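Local coordinates for protein GH3 beta-N-acetylglucosaminidase (Paenibacillaceae, PDB 6K5J) that hydrolyses terminal beta-linked N-acetylglucosamine residues as a glycoside hydrolase of family 3, at residues V451-Y456 with V477-A482; K36-D41 with Q68-S73; V227-V232 with P243-S248; G156-V161 with D209-A214. One frame throughout, in Å; residues are numbered along the deposited sequence.

Contact 1 of 4, residues V451-Y456 with V477-A482; sequences VVVVSY and VQLIVA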
loop_
_atom_site.group_PDB
_atom_site.type_symbol
_atom_site.label_atom_id
_atom_site.label_comp_id
_atom_site.label_asym_id
_atom_site.label_seq_id
_atom_site.Cartn_x
_atom_site.Cartn_y
_atom_site.Cartn_z
ATOM N N VAL A 451 16.699 -17.574 -21.296
ATOM C CA VAL A 451 16.640 -16.260 -20.664
ATOM C C VAL A 451 15.279 -16.084 -20.000
ATOM O O VAL A 451 14.241 -16.294 -20.637
ATOM C CB VAL A 451 16.890 -15.128 -21.677
ATOM C CG1 VAL A 451 16.840 -13.775 -20.965
ATOM C CG2 VAL A 451 18.248 -15.319 -22.375
ATOM N N VAL A 452 15.288 -15.711 -18.722
ATOM C CA VAL A 452 14.091 -15.269 -18.013
ATOM C C VAL A 452 14.295 -13.810 -17.638
ATOM O O VAL A 452 15.165 -13.494 -16.816
ATOM C CB VAL A 452 13.805 -16.092 -16.747
ATOM C CG1 VAL A 452 12.488 -15.607 -16.104
ATOM C CG2 VAL A 452 13.756 -17.587 -17.037
ATOM N N VAL A 453 13.483 -12.926 -18.199
ATOM C CA VAL A 453 13.469 -11.540 -17.754
ATOM C C VAL A 453 12.349 -11.379 -16.744
ATOM O O VAL A 453 11.183 -11.667 -17.046
ATOM C CB VAL A 453 13.284 -10.556 -18.917
ATOM C CG1 VAL A 453 13.229 -9.124 -18.363
ATOM C CG2 VAL A 453 14.406 -10.708 -19.913
ATOM N N VAL A 454 12.704 -10.933 -15.548
ATOM C CA VAL A 454 11.719 -10.447 -14.593
ATOM C C VAL A 454 11.471 -8.982 -14.939
ATOM O O VAL A 454 12.378 -8.150 -14.840
ATOM C CB VAL A 454 12.200 -10.624 -13.149
ATOM C CG1 VAL A 454 11.178 -10.057 -12.186
ATOM C CG2 VAL A 454 12.425 -12.100 -12.842
ATOM N N SER A 455 10.262 -8.667 -15.402
ATOM C CA SER A 455 9.942 -7.283 -15.714
ATOM C C SER A 455 9.363 -6.584 -14.484
ATOM O O SER A 455 8.866 -7.213 -13.548
ATOM C CB SER A 455 8.976 -7.186 -16.905
ATOM O OG SER A 455 7.666 -7.634 -16.589
ATOM N N TYR A 456 9.465 -5.259 -14.485
ATOM C CA TYR A 456 9.025 -4.458 -13.346
ATOM C C TYR A 456 8.466 -3.157 -13.917
ATOM O O TYR A 456 9.224 -2.235 -14.230
ATOM C CB TYR A 456 10.175 -4.225 -12.371
ATOM C CG TYR A 456 9.802 -3.542 -11.070
ATOM C CD1 TYR A 456 9.472 -2.194 -11.038
ATOM C CD2 TYR A 456 9.805 -4.242 -9.867
ATOM C CE1 TYR A 456 9.133 -1.564 -9.844
ATOM C CE2 TYR A 456 9.480 -3.614 -8.670
ATOM C CZ TYR A 456 9.149 -2.282 -8.667
ATOM O OH TYR A 456 8.827 -1.662 -7.481
ATOM N N VAL A 477 17.267 -17.357 -28.878
ATOM C CA VAL A 477 16.943 -17.144 -27.474
ATOM C C VAL A 477 15.578 -17.761 -27.196
ATOM O O VAL A 477 14.637 -17.583 -27.979
ATOM C CB VAL A 477 16.952 -15.643 -27.113
ATOM C CG1 VAL A 477 16.381 -15.408 -25.706
ATOM C CG2 VAL A 477 18.357 -15.072 -27.223
ATOM N N GLN A 478 15.476 -18.504 -26.095
ATOM C CA GLN A 478 14.191 -18.957 -25.567
ATOM C C GLN A 478 13.878 -18.060 -24.375
ATOM O O GLN A 478 14.445 -18.231 -23.290
ATOM C CB GLN A 478 14.229 -20.432 -25.182
ATOM C CG GLN A 478 14.328 -21.389 -26.371
ATOM C CD GLN A 478 15.745 -21.518 -26.901
ATOM O OE1 GLN A 478 16.678 -21.818 -26.147
ATOM N NE2 GLN A 478 15.919 -21.285 -28.204
ATOM N N LEU A 479 13.003 -17.082 -24.594
ATOM C CA LEU A 479 12.736 -16.016 -23.634
ATOM C C LEU A 479 11.427 -16.285 -22.899
ATOM O O LEU A 479 10.399 -16.543 -23.533
ATOM C CB LEU A 479 12.653 -14.666 -24.343
ATOM C CG LEU A 479 12.170 -13.488 -23.484
ATOM C CD1 LEU A 479 13.226 -13.145 -22.451
ATOM C CD2 LEU A 479 11.860 -12.278 -24.370
ATOM N N ILE A 480 11.473 -16.227 -21.569
ATOM C CA ILE A 480 10.286 -16.166 -20.721
ATOM C C ILE A 480 10.295 -14.815 -20.013
ATOM O O ILE A 480 11.333 -14.386 -19.503
ATOM C CB ILE A 480 10.261 -17.306 -19.679
ATOM C CG1 ILE A 480 10.138 -18.674 -20.352
ATOM C CG2 ILE A 480 9.126 -17.110 -18.656
ATOM C CD1 ILE A 480 10.420 -19.840 -19.387
ATOM N N VAL A 481 9.145 -14.152 -19.956
ATOM C CA VAL A 481 9.000 -12.917 -19.192
ATOM C C VAL A 481 8.054 -13.185 -18.024
ATOM O O VAL A 481 6.997 -13.802 -18.198
ATOM C CB VAL A 481 8.500 -11.762 -20.076
ATOM C CG1 VAL A 481 8.387 -10.458 -19.265
ATOM C CG2 VAL A 481 9.444 -11.562 -21.250
ATOM N N ALA A 482 8.448 -12.745 -16.835
ATOM C CA ALA A 482 7.621 -12.837 -15.640
ATOM C C ALA A 482 7.564 -11.453 -15.014
ATOM O O ALA A 482 8.597 -10.914 -14.610
ATOM C CB ALA A 482 8.186 -13.862 -14.651
#
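Val451 and Leu479 meet through matching torsions: Val451 carries CG1 anti to its backbone N (chi1 -179°) and so CG2 beside that N, while Leu479 has CG anti to its own N. From there Leu479 CD1 comes back over the neighbouring strand, lying 4.0 Å from Val451 CG1 and 3.7 Å from Val453 CG2. One methyl thus touches two valines two residues apart on the same face of the sheet. Val451 uses its other branch as well, CG2 resting 3.8 Å from Val477 CG1, the two side chains crossing obliquely. Val452, Val454, Ile480 and Ala482 belong to the opposite face, where Val452 CG2 approaches Ile480 CB.

Between these two faces the backbones form a regular parallel ladder, an instance of how such strands interleave their bonds. Val451 N donates to Gln478 O at 3.1 Å, and Ile480 N returns a bond to Val451 O. Val453 N then takes Ile480 O, Ala482 N takes Val453 O, and Ser455 N closes the series on Ala482 O at 2.9 Å. Several of these oxygens also receive a CA-H contact, as Val454 CA shows at 3.2 Å from Ala482 O. Ser455 OG has its hydrogen bond beyond the ladder, to Asp489.

The pair belongs to a beta-alpha-beta unit whose crossover helix 462-472 covers the Val453, Leu479 and Val481 face through Leu471, Ala472 and Ile468. Helix 507-517 packs on Val452, Ile480 and Ala482 with Leu517 and Leu513, and strand 390-396 continues the sheet beside strand 450-455.

Contact 2 of 4, residues K36-D41 with Q68-S73; sequences KLITED and QIAAES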
loop_
_atom_site.group_PDB
_atom_site.type_symbol
_atom_site.label_atom_id
_atom_site.label_comp_id
_atom_site.label_asym_id
_atom_site.label_seq_id
_atom_site.Cartn_x
_atom_site.Cartn_y
_atom_site.Cartn_z
ATOM N N LYS A 36 7.548 17.463 21.211
ATOM C CA LYS A 36 6.777 18.706 21.214
ATOM C C LYS A 36 5.401 18.512 20.577
ATOM O O LYS A 36 4.403 19.077 21.046
ATOM C CB LYS A 36 7.571 19.802 20.492
ATOM C CG LYS A 36 8.715 20.360 21.368
ATOM C CD LYS A 36 9.399 21.623 20.814
ATOM C CE LYS A 36 9.268 22.796 21.775
ATOM N NZ LYS A 36 10.457 23.067 22.622
ATOM N N LEU A 37 5.327 17.717 19.506
ATOM C CA LEU A 37 4.031 17.400 18.910
ATOM C C LEU A 37 3.107 16.751 19.934
ATOM O O LEU A 37 1.914 17.070 19.998
ATOM C CB LEU A 37 4.216 16.476 17.704
ATOM C CG LEU A 37 4.812 17.069 16.417
ATOM C CD1 LEU A 37 5.201 15.961 15.451
ATOM C CD2 LEU A 37 3.840 18.024 15.777
ATOM N N ILE A 38 3.644 15.842 20.744
ATOM C CA ILE A 38 2.818 15.127 21.707
ATOM C C ILE A 38 2.503 16.008 22.909
ATOM O O ILE A 38 1.339 16.145 23.298
ATOM C CB ILE A 38 3.503 13.819 22.135
ATOM C CG1 ILE A 38 3.585 12.839 20.962
ATOM C CG2 ILE A 38 2.753 13.198 23.316
ATOM C CD1 ILE A 38 4.540 11.671 21.223
ATOM N N THR A 39 3.531 16.618 23.514
ATOM C CA THR A 39 3.332 17.307 24.792
ATOM C C THR A 39 2.843 18.739 24.619
ATOM O O THR A 39 2.081 19.229 25.457
ATOM C CB THR A 39 4.624 17.306 25.611
ATOM O OG1 THR A 39 5.602 18.134 24.972
ATOM C CG2 THR A 39 5.167 15.887 25.756
ATOM N N GLU A 40 3.251 19.427 23.560
ATOM C CA GLU A 40 2.846 20.814 23.382
ATOM C C GLU A 40 1.707 20.981 22.394
ATOM O O GLU A 40 0.830 21.816 22.611
ATOM C CB GLU A 40 4.043 21.657 22.942
ATOM C CG GLU A 40 5.171 21.576 23.964
ATOM C CD GLU A 40 6.372 22.415 23.594
ATOM O OE1 GLU A 40 6.253 23.262 22.680
ATOM O OE2 GLU A 40 7.438 22.227 24.223
ATOM N N ASP A 41 1.681 20.200 21.320
ATOM C CA ASP A 41 0.599 20.315 20.357
ATOM C C ASP A 41 -0.490 19.270 20.558
ATOM O O ASP A 41 -1.519 19.342 19.887
ATOM C CB ASP A 41 1.157 20.233 18.937
ATOM C CG ASP A 41 2.189 21.325 18.662
ATOM O OD1 ASP A 41 1.893 22.501 18.957
ATOM O OD2 ASP A 41 3.286 21.004 18.160
ATOM N N GLN A 68 4.582 6.514 26.350
ATOM C CA GLN A 68 5.014 6.982 27.661
ATOM C C GLN A 68 5.104 8.500 27.701
ATOM O O GLN A 68 4.734 9.122 28.702
ATOM C CB GLN A 68 6.359 6.350 28.012
ATOM C CG GLN A 68 6.945 6.801 29.335
ATOM C CD GLN A 68 8.288 6.146 29.593
ATOM O OE1 GLN A 68 8.915 5.615 28.670
ATOM N NE2 GLN A 68 8.739 6.181 30.843
ATOM N N ILE A 69 5.599 9.109 26.621
ATOM C CA ILE A 69 5.666 10.566 26.543
ATOM C C ILE A 69 4.273 11.162 26.650
ATOM O O ILE A 69 4.061 12.171 27.339
ATOM C CB ILE A 69 6.372 10.995 25.239
ATOM C CG1 ILE A 69 7.870 10.678 25.322
ATOM C CG2 ILE A 69 6.136 12.476 24.937
ATOM C CD1 ILE A 69 8.605 10.732 23.969
ATOM N N ALA A 70 3.298 10.549 25.975
ATOM C CA ALA A 70 1.933 11.046 26.075
ATOM C C ALA A 70 1.370 10.815 27.472
ATOM O O ALA A 70 0.721 11.701 28.036
ATOM C CB ALA A 70 1.044 10.385 25.022
ATOM N N ALA A 71 1.613 9.635 28.045
ATOM C CA ALA A 71 1.032 9.321 29.349
ATOM C C ALA A 71 1.588 10.243 30.422
ATOM O O ALA A 71 0.837 10.797 31.233
ATOM C CB ALA A 71 1.287 7.859 29.711
ATOM N N GLU A 72 2.908 10.441 30.420
ATOM C CA GLU A 72 3.557 11.232 31.455
ATOM C C GLU A 72 3.261 12.720 31.338
ATOM O O GLU A 72 3.483 13.454 32.305
ATOM C CB GLU A 72 5.063 10.983 31.420
ATOM C CG GLU A 72 5.430 9.586 31.901
ATOM C CD GLU A 72 6.914 9.309 31.856
ATOM O OE1 GLU A 72 7.678 10.161 31.347
ATOM O OE2 GLU A 72 7.313 8.228 32.329
ATOM N N SER A 73 2.767 13.181 30.188
ATOM C CA SER A 73 2.351 14.566 30.000
ATOM C C SER A 73 0.836 14.730 30.038
ATOM O O SER A 73 0.325 15.781 29.631
ATOM C CB SER A 73 2.913 15.115 28.682
ATOM O OG SER A 73 2.433 14.373 27.565
HETATM O O HOH W 1 1.047 18.490 27.656
#
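Ile38 and Ala70 bring the backbones of 36-41 and 68-73 to a CA-CA distance of 6.0 Å, and Thr39 with Ser73 repeats that spacing. No hydrogen bond passes directly between the two segments.

The side chains do the rest. With CG1 anti to the carbonyl carbon (chi1 -67°), Ile38 has CG2 anti to its backbone N, and this methyl lies 3.6 Å from Ala70 CA and 3.7 Å from Ala70 CB. The same methyl meets Ile69 CG2 at 3.8 Å, the two isoleucine side chains crossing at about a right angle. Thr39 CG2 reaches Ile69 CG2 at 3.6 Å, so the isoleucine methyl is shared by two successive residues. Thr39 OG1 is bonded to Arg35 O of its own helix, while its methyl approaches Ser73 OG. That hydroxyl donates to Ile69 O at 2.7 Å, folding Ser73 back on its own helix, and it is also bonded to Asn75.

An alanine in place of Ser73 would probably leave Ile69 O and the Asn75 amide without this partner and open a small gap beside the Thr39 methyl.

Two helices that follow adjacent parallel strands, 21-23 and 45-47, lie side by side as in the outer layer of a TIM barrel, here helices 32-39 and 56-72.

Contact 3 of 4, residues V227-V232 with P243-S248; sequences VMTAHV and PATLSS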
loop_
_atom_site.group_PDB
_atom_site.type_symbol
_atom_site.label_atom_id
_atom_site.label_comp_id
_atom_site.label_asym_id
_atom_site.label_seq_id
_atom_site.Cartn_x
_atom_site.Cartn_y
_atom_site.Cartn_z
ATOM N N VAL A 227 -11.838 5.141 7.463
ATOM C CA VAL A 227 -11.880 5.313 6.014
ATOM C C VAL A 227 -10.965 6.491 5.672
ATOM O O VAL A 227 -11.073 7.561 6.285
ATOM C CB VAL A 227 -13.323 5.570 5.520
ATOM C CG1 VAL A 227 -13.367 5.869 4.010
ATOM C CG2 VAL A 227 -14.242 4.384 5.859
ATOM N N MET A 228 -10.056 6.295 4.711
ATOM C CA MET A 228 -9.208 7.372 4.210
ATOM C C MET A 228 -9.726 7.864 2.862
ATOM O O MET A 228 -10.116 7.065 2.006
ATOM C CB MET A 228 -7.747 6.917 4.069
ATOM C CG MET A 228 -6.838 7.930 3.350
ATOM S SD MET A 228 -5.131 7.339 3.165
ATOM C CE MET A 228 -4.527 7.482 4.846
ATOM N N THR A 229 -9.708 9.182 2.668
ATOM C CA THR A 229 -10.244 9.775 1.451
ATOM C C THR A 229 -9.208 9.765 0.326
ATOM O O THR A 229 -8.018 9.506 0.542
ATOM C CB THR A 229 -10.711 11.215 1.714
ATOM O OG1 THR A 229 -9.577 12.027 2.029
ATOM C CG2 THR A 229 -11.682 11.262 2.867
ATOM N N ALA A 230 -9.679 10.066 -0.890
ATOM C CA ALA A 230 -8.840 10.260 -2.068
ATOM C C ALA A 230 -8.812 11.732 -2.471
ATOM O O ALA A 230 -9.854 12.399 -2.477
ATOM C CB ALA A 230 -9.362 9.436 -3.246
ATOM N N HIS A 231 -7.623 12.229 -2.831
ATOM C CA HIS A 231 -7.464 13.590 -3.353
ATOM C C HIS A 231 -7.832 13.630 -4.840
ATOM O O HIS A 231 -7.019 13.975 -5.699
ATOM C CB HIS A 231 -6.037 14.092 -3.177
ATOM C CG HIS A 231 -5.533 14.116 -1.762
ATOM N ND1 HIS A 231 -6.337 14.382 -0.669
ATOM C CD2 HIS A 231 -4.283 13.938 -1.274
ATOM C CE1 HIS A 231 -5.602 14.354 0.430
ATOM N NE2 HIS A 231 -4.351 14.093 0.090
ATOM N N VAL A 232 -9.077 13.264 -5.140
ATOM C CA VAL A 232 -9.531 13.056 -6.513
ATOM C C VAL A 232 -10.882 13.742 -6.695
ATOM O O VAL A 232 -11.724 13.718 -5.792
ATOM C CB VAL A 232 -9.605 11.542 -6.835
ATOM C CG1 VAL A 232 -10.281 11.274 -8.189
ATOM C CG2 VAL A 232 -8.197 10.920 -6.779
ATOM N N PRO A 243 -11.462 18.171 -4.391
ATOM C CA PRO A 243 -11.276 16.717 -4.297
ATOM C C PRO A 243 -12.113 16.155 -3.156
ATOM O O PRO A 243 -12.572 16.885 -2.274
ATOM C CB PRO A 243 -9.774 16.566 -4.030
ATOM C CG PRO A 243 -9.383 17.840 -3.367
ATOM C CD PRO A 243 -10.273 18.919 -3.942
ATOM N N ALA A 244 -12.319 14.834 -3.190
ATOM C CA ALA A 244 -13.153 14.185 -2.180
ATOM C C ALA A 244 -12.719 14.563 -0.768
ATOM O O ALA A 244 -13.558 14.769 0.111
ATOM C CB ALA A 244 -13.107 12.666 -2.358
ATOM N N THR A 245 -11.405 14.670 -0.542
ATOM C CA THR A 245 -10.872 15.042 0.766
ATOM C C THR A 245 -11.443 16.357 1.280
ATOM O O THR A 245 -11.595 16.532 2.493
ATOM C CB THR A 245 -9.347 15.152 0.678
ATOM O OG1 THR A 245 -8.817 13.897 0.242
ATOM C CG2 THR A 245 -8.731 15.519 2.032
ATOM N N LEU A 246 -11.744 17.296 0.385
ATOM C CA LEU A 246 -12.209 18.625 0.758
ATOM C C LEU A 246 -13.677 18.868 0.414
ATOM O O LEU A 246 -14.123 20.019 0.435
ATOM C CB LEU A 246 -11.333 19.690 0.084
ATOM C CG LEU A 246 -9.825 19.516 0.288
ATOM C CD1 LEU A 246 -9.038 20.681 -0.312
ATOM C CD2 LEU A 246 -9.481 19.351 1.773
ATOM N N SER A 247 -14.439 17.823 0.110
ATOM C CA SER A 247 -15.801 17.958 -0.397
ATOM C C SER A 247 -16.813 17.500 0.643
ATOM O O SER A 247 -16.863 16.310 0.987
ATOM C CB SER A 247 -15.980 17.138 -1.671
ATOM O OG SER A 247 -17.353 16.970 -1.954
ATOM N N SER A 248 -17.647 18.430 1.126
ATOM C CA SER A 248 -18.723 17.998 2.014
ATOM C C SER A 248 -19.703 17.087 1.285
ATOM O O SER A 248 -20.288 16.196 1.906
ATOM C CB SER A 248 -19.434 19.212 2.630
ATOM O OG SER A 248 -19.888 20.102 1.629
#
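The imidazole of His231 meets Thr245 at its edge, with Thr245 CB in the ring plane and Thr245 OG1 near it, 2.7 Å from His231 ND1. In this hydrogen bond either atom could be the donor. His231 CE1 also comes within 3.7 Å of Thr245 CG2. His231 NE2, the other ring nitrogen, is hydrogen-bonded to the backbone O of the 3-sulfinoalanine at position 269, so both ring nitrogens are engaged and the imidazole rotation is fixed.

Thr245 OG1 is also hydrogen-bonded to Thr229 OG1, 2.7 Å away, with either hydroxyl the possible donor. The two threonine side chains cross at about a right angle, Thr245 holding OG1 beside its backbone N (chi1 -58°). A phenylalanine in place of His231 would probably leave Thr245 OG1 with one bond fewer and the 3-sulfinoalanine backbone O without its ring partner.

This lies just past the C-terminal end of strand 226-229 of the TIM-barrel-type domain, the end at which such barrels carry their active sites. His231 centres an inverse gamma turn. Beyond it, Ala244 N donates to Val232 O at 2.9 Å, while Pro243 CB packs against His231 C at 3.6 Å. A bound N-acetylglucosamine touches Met228.

Contact 4 of 4, residues G156-V161 with D209-A214; sequences GTAELV and DRLELA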
loop_
_atom_site.group_PDB
_atom_site.type_symbol
_atom_site.label_atom_id
_atom_site.label_comp_id
_atom_site.label_asym_id
_atom_site.label_seq_id
_atom_site.Cartn_x
_atom_site.Cartn_y
_atom_site.Cartn_z
ATOM N N GLY A 156 -9.818 -5.845 -10.640
ATOM C CA GLY A 156 -10.646 -4.953 -11.426
ATOM C C GLY A 156 -12.147 -5.118 -11.301
ATOM O O GLY A 156 -12.883 -4.471 -12.056
ATOM N N THR A 157 -12.640 -5.929 -10.369
ATOM C CA THR A 157 -14.078 -6.041 -10.169
ATOM C C THR A 157 -14.438 -5.686 -8.737
ATOM O O THR A 157 -13.677 -5.953 -7.803
ATOM C CB THR A 157 -14.609 -7.444 -10.478
ATOM O OG1 THR A 157 -13.972 -8.396 -9.624
ATOM C CG2 THR A 157 -14.378 -7.802 -11.937
ATOM N N ALA A 158 -15.619 -5.085 -8.581
ATOM C CA ALA A 158 -16.114 -4.769 -7.249
ATOM C C ALA A 158 -16.277 -6.030 -6.409
ATOM O O ALA A 158 -15.993 -6.022 -5.207
ATOM C CB ALA A 158 -17.446 -4.023 -7.348
ATOM N N GLU A 159 -16.724 -7.126 -7.031
ATOM C CA GLU A 159 -16.988 -8.349 -6.277
ATOM C C GLU A 159 -15.714 -8.895 -5.640
ATOM O O GLU A 159 -15.702 -9.257 -4.457
ATOM C CB GLU A 159 -17.622 -9.399 -7.188
ATOM C CG GLU A 159 -18.146 -10.614 -6.450
ATOM C CD GLU A 159 -17.100 -11.704 -6.250
ATOM O OE1 GLU A 159 -16.037 -11.675 -6.918
ATOM O OE2 GLU A 159 -17.348 -12.603 -5.416
ATOM N N LEU A 160 -14.635 -8.986 -6.420
ATOM C CA LEU A 160 -13.388 -9.538 -5.896
ATOM C C LEU A 160 -12.801 -8.639 -4.815
ATOM O O LEU A 160 -12.382 -9.119 -3.754
ATOM C CB LEU A 160 -12.381 -9.728 -7.031
ATOM C CG LEU A 160 -11.018 -10.256 -6.568
ATOM C CD1 LEU A 160 -11.144 -11.710 -6.160
ATOM C CD2 LEU A 160 -9.962 -10.075 -7.662
ATOM N N VAL A 161 -12.770 -7.328 -5.068
ATOM C CA VAL A 161 -12.211 -6.381 -4.103
ATOM C C VAL A 161 -13.020 -6.379 -2.813
ATOM O O VAL A 161 -12.455 -6.349 -1.713
ATOM C CB VAL A 161 -12.116 -4.977 -4.735
ATOM C CG1 VAL A 161 -11.837 -3.909 -3.680
ATOM C CG2 VAL A 161 -11.020 -4.947 -5.803
ATOM N N ASP A 209 -21.824 3.874 -8.164
ATOM C CA ASP A 209 -22.603 3.013 -7.276
ATOM C C ASP A 209 -22.299 1.538 -7.511
ATOM O O ASP A 209 -22.279 0.745 -6.562
ATOM C CB ASP A 209 -24.104 3.250 -7.472
ATOM C CG ASP A 209 -24.573 4.564 -6.891
ATOM O OD1 ASP A 209 -23.857 5.144 -6.055
ATOM O OD2 ASP A 209 -25.667 5.017 -7.279
ATOM N N ARG A 210 -22.086 1.144 -8.758
ATOM C CA ARG A 210 -21.899 -0.273 -9.038
ATOM C C ARG A 210 -20.443 -0.707 -8.975
ATOM O O ARG A 210 -20.172 -1.907 -8.850
ATOM C CB ARG A 210 -22.465 -0.628 -10.409
ATOM C CG ARG A 210 -21.623 -0.187 -11.569
ATOM C CD ARG A 210 -22.195 -0.708 -12.887
ATOM N NE ARG A 210 -21.984 0.264 -13.951
ATOM C CZ ARG A 210 -20.880 0.340 -14.683
ATOM N NH1 ARG A 210 -19.884 -0.520 -14.486
ATOM N NH2 ARG A 210 -20.777 1.274 -15.617
ATOM N N LEU A 211 -19.507 0.229 -9.059
ATOM C CA LEU A 211 -18.099 -0.147 -9.064
ATOM C C LEU A 211 -17.384 0.455 -7.856
ATOM O O LEU A 211 -17.282 -0.204 -6.815
ATOM C CB LEU A 211 -17.442 0.281 -10.380
ATOM C CG LEU A 211 -16.068 -0.381 -10.586
ATOM C CD1 LEU A 211 -16.225 -1.888 -10.720
ATOM C CD2 LEU A 211 -15.333 0.200 -11.789
ATOM N N GLU A 212 -16.940 1.714 -7.978
ATOM C CA GLU A 212 -16.089 2.365 -6.975
ATOM C C GLU A 212 -16.606 2.179 -5.547
ATOM O O GLU A 212 -15.864 1.757 -4.655
ATOM C CB GLU A 212 -15.977 3.861 -7.293
ATOM C CG GLU A 212 -14.857 4.251 -8.275
ATOM C CD GLU A 212 -15.161 3.906 -9.736
ATOM O OE1 GLU A 212 -16.300 3.504 -10.047
ATOM O OE2 GLU A 212 -14.251 4.048 -10.583
ATOM N N LEU A 213 -17.879 2.505 -5.309
ATOM C CA LEU A 213 -18.413 2.541 -3.946
ATOM C C LEU A 213 -18.677 1.160 -3.350
ATOM O O LEU A 213 -18.735 1.036 -2.118
ATOM C CB LEU A 213 -19.713 3.360 -3.920
ATOM C CG LEU A 213 -19.514 4.867 -4.149
ATOM C CD1 LEU A 213 -20.855 5.566 -4.386
ATOM C CD2 LEU A 213 -18.784 5.504 -2.972
ATOM N N ALA A 214 -18.850 0.134 -4.186
ATOM C CA ALA A 214 -19.356 -1.152 -3.703
ATOM C C ALA A 214 -18.489 -1.780 -2.615
ATOM O O ALA A 214 -19.045 -2.213 -1.590
ATOM C CB ALA A 214 -19.552 -2.107 -4.892
#
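Arg210, at the end of helix 205-210, offers Ala158 a backbone atom: its O lies 3.8 Å from Ala158 CB. Its long side chain turns elsewhere, with NE in a salt bridge to Glu206 and NH1 bonded to Val535 O at the end of the chain.

Leu211 follows, the first residue to leave helical geometry. CG stands anti to its backbone N (chi1 -166°), and from that branch point CD1 comes to lie 3.9 Å from Ala158 N and 4.2 Å from Ala158 CB. Leu211 O also faces that CB, at 3.9 Å, and accepts a backbone hydrogen bond from Ala214 N across the break between the two helices.

The example shows how a single small residue can carry a contact between a helix start and an interhelical turn. Ala158 is the first residue of helix 158-174, directly after Thr157, the N-cap, whose OG1 receives a weak capping bond from Leu160 N at 3.3 Å. Both segments belong to the TIM-barrel-type domain: helix 158-174 leads into strand 178-184, and helix 213-222 precedes the neighbouring strand 226-229.

Glu212 sends its carboxylate to Arg207 in the preceding helix in a salt bridge, and Leu213 packs on Pro185. Ala214 then comes round to the first segment again, its CB meeting Ala158 CB at 3.8 Å.

From the N terminus, contact 2 comes first, closing a loop that runs through strand 45-47 and joining two helices on the outside of the barrel-type domain. Contact 4 follows, bringing the start of helix 158-174 to the turn before helix 213-222 across a loop that includes strand 178-184. Helix 213-222 leads directly into strand 226-229, where contact 3 closes a short loop without helix or strand; contacts 3 and 4 have centres 18 Å apart. Contact 1 comes last, a beta-alpha-beta closure in the separate six-stranded sheet, its centre 53 Å from that of contact 2. All four lie in series, none enclosing or crossing another.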